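PDB 6Z96: TudS from Uncultured bacterium, which uses a [4Fe-4S] cluster to remove sulfur from thiouracil without net redox change, probably by way of a [4Fe-5S] intermediate. Local coordinates for residues A[6-11]-A[95-100]. Numbering follows the deposited sequence.
Sequences IVSACL and ALLKEG. With SF4 (iron/sulfur cluster), chain C.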
loop_
_atom_site.group_PDB
_atom_site.type_symbol
_atom_site.label_atom_id
_atom_site.label_comp_id
_atom_site.label_asym_id
_atom_site.label_seq_id
_atom_site.Cartn_x
_atom_site.Cartn_y
_atom_site.Cartn_z
ATOM N N ILE A 6 -7.995 -4.325 -1.458
ATOM C CA ILE A 6 -7.017 -3.676 -2.322
ATOM C C ILE A 6 -5.655 -4.161 -1.801
ATOM O O ILE A 6 -5.453 -4.313 -0.587
ATOM C CB ILE A 6 -7.178 -2.143 -2.276
ATOM C CG1 ILE A 6 -6.222 -1.449 -3.249
ATOM C CG2 ILE A 6 -6.984 -1.592 -0.890
ATOM C CD1 ILE A 6 -6.564 0.061 -3.445
ATOM N N VAL A 7 -4.712 -4.449 -2.725
ATOM C CA VAL A 7 -3.408 -4.985 -2.338
ATOM C C VAL A 7 -2.305 -4.237 -3.046
ATOM O O VAL A 7 -2.400 -4.052 -4.248
ATOM C CB VAL A 7 -3.290 -6.484 -2.738
ATOM C CG1 VAL A 7 -1.980 -7.098 -2.241
ATOM C CG2 VAL A 7 -4.484 -7.294 -2.232
ATOM N N SER A 8 -1.226 -3.856 -2.336
ATOM C CA SER A 8 -0.049 -3.242 -2.984
ATOM C C SER A 8 0.410 -4.147 -4.139
ATOM O O SER A 8 0.614 -5.343 -3.934
ATOM C CB SER A 8 1.109 -3.174 -1.993
ATOM O OG SER A 8 0.889 -2.146 -1.046
ATOM N N ALA A 9 0.506 -3.589 -5.346
ATOM C CA ALA A 9 0.818 -4.401 -6.524
ATOM C C ALA A 9 2.131 -5.160 -6.400
ATOM O O ALA A 9 2.248 -6.282 -6.923
ATOM C CB ALA A 9 0.808 -3.536 -7.787
ATOM N N CYS A 10 3.108 -4.586 -5.684
ATOM C CA CYS A 10 4.390 -5.269 -5.506
ATOM C C CYS A 10 4.232 -6.562 -4.693
ATOM O O CYS A 10 4.978 -7.519 -4.935
ATOM C CB CYS A 10 5.422 -4.346 -4.878
ATOM S SG CYS A 10 4.921 -3.687 -3.263
ATOM N N LEU A 11 3.269 -6.601 -3.755
ATOM C CA LEU A 11 3.067 -7.832 -2.957
ATOM C C LEU A 11 2.529 -8.975 -3.810
ATOM O O LEU A 11 2.648 -10.137 -3.409
ATOM C CB LEU A 11 2.093 -7.575 -1.798
ATOM C CG LEU A 11 2.622 -6.613 -0.728
ATOM C CD1 LEU A 11 1.521 -6.326 0.330
ATOM C CD2 LEU A 11 3.843 -7.191 -0.013
ATOM N N ALA A 95 -7.372 -3.246 3.272
ATOM C CA ALA A 95 -6.221 -3.095 2.388
ATOM C C ALA A 95 -5.054 -3.903 2.914
ATOM O O ALA A 95 -4.834 -3.965 4.118
ATOM C CB ALA A 95 -5.821 -1.627 2.290
ATOM N N LEU A 96 -4.298 -4.525 2.007
ATOM C CA LEU A 96 -3.078 -5.246 2.363
ATOM C C LEU A 96 -1.971 -4.461 1.662
ATOM O O LEU A 96 -1.836 -4.548 0.442
ATOM C CB LEU A 96 -3.125 -6.684 1.834
ATOM C CG LEU A 96 -1.819 -7.479 1.900
ATOM C CD1 LEU A 96 -1.241 -7.508 3.308
ATOM C CD2 LEU A 96 -2.024 -8.907 1.353
ATOM N N LEU A 97 -1.215 -3.682 2.432
ATOM C CA LEU A 97 -0.212 -2.795 1.851
ATOM C C LEU A 97 1.183 -3.112 2.338
ATOM O O LEU A 97 1.367 -3.585 3.450
ATOM C CB LEU A 97 -0.570 -1.327 2.157
ATOM C CG LEU A 97 -1.942 -0.854 1.681
ATOM C CD1 LEU A 97 -2.098 0.692 1.949
ATOM C CD2 LEU A 97 -2.174 -1.130 0.183
ATOM N N LYS A 98 2.185 -2.819 1.494
ATOM C CA LYS A 98 3.590 -3.121 1.786
ATOM C C LYS A 98 4.188 -2.302 2.934
ATOM O O LYS A 98 4.220 -1.080 2.906
ATOM C CB LYS A 98 4.418 -2.911 0.488
ATOM C CG LYS A 98 5.926 -3.081 0.669
ATOM C CD LYS A 98 6.288 -4.558 0.851
ATOM C CE LYS A 98 7.732 -4.684 1.312
ATOM N NZ LYS A 98 7.867 -4.438 2.782
ATOM N N GLU A 99 4.766 -2.998 3.913
ATOM C CA GLU A 99 5.352 -2.332 5.072
ATOM C C GLU A 99 6.595 -1.495 4.721
ATOM O O GLU A 99 7.336 -1.837 3.800
ATOM C CB GLU A 99 5.708 -3.387 6.144
ATOM C CG GLU A 99 6.102 -2.794 7.487
ATOM C CD GLU A 99 5.036 -1.912 8.111
ATOM O OE1 GLU A 99 4.852 -0.767 7.629
ATOM O OE2 GLU A 99 4.434 -2.326 9.132
ATOM N N GLY A 100 6.771 -0.391 5.449
ATOM C CA GLY A 100 7.944 0.461 5.353
ATOM C C GLY A 100 7.929 1.516 4.280
ATOM O O GLY A 100 8.772 2.406 4.293
HETATM FE FE1 SF4 C . 5.834 0.958 -3.591
HETATM FE FE2 SF4 C . 4.587 -1.439 -3.668
HETATM FE FE3 SF4 C . 3.704 0.599 -5.297
HETATM FE FE4 SF4 C . 3.261 0.674 -2.586
HETATM S S1 SF4 C . 2.396 -0.820 -4.132
HETATM S S2 SF4 C . 3.968 2.410 -3.878
HETATM S S3 SF4 C . 5.212 -0.280 -1.787
HETATM S S4 SF4 C . 5.738 -0.503 -5.384
#
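I6 and V7 pair in parallel with A95 and L96, joining the two inner strands, 5-8 and 94-96, of a four-stranded parallel sheet, and past the paired residues the two segments lead into part of the iron-sulfur cluster pocket. L96 is held through both of its backbone polar atoms: its N donates to I6 O (2.8 Å), and its O accepts from S8 N (2.9 Å). On one face I6 CG2 presses against the short A95 side chain, CG2 to CB 3.4 Å, a tight fit, with helix 73-90 behind I6 and helix 124-131 behind A95. On the other face V7, in one of its two conformers, lies beside L96, CG1 toward CD2, and L11 CD1 drops in beside L96 CG (3.9 Å) as the chain turns back after S8. L11 CD2 then reaches K98 CD (3.7 Å), the two side chains crossing at about a right angle.

Beyond the last backbone bond, S8 OG takes over as acceptor for K98 N, and L97 CD2 lies beside that oxygen at 3.5 Å. K98 CG stands anti to its backbone N (chi1 175°), resting near sulfide S3, while the bent chain carries NZ away to E99 O and a salt bridge with E139. CB of K98 and CB of S8 touch different sulfides, S3 and S1, and C10 SG binds iron FE2 at 2.3 Å.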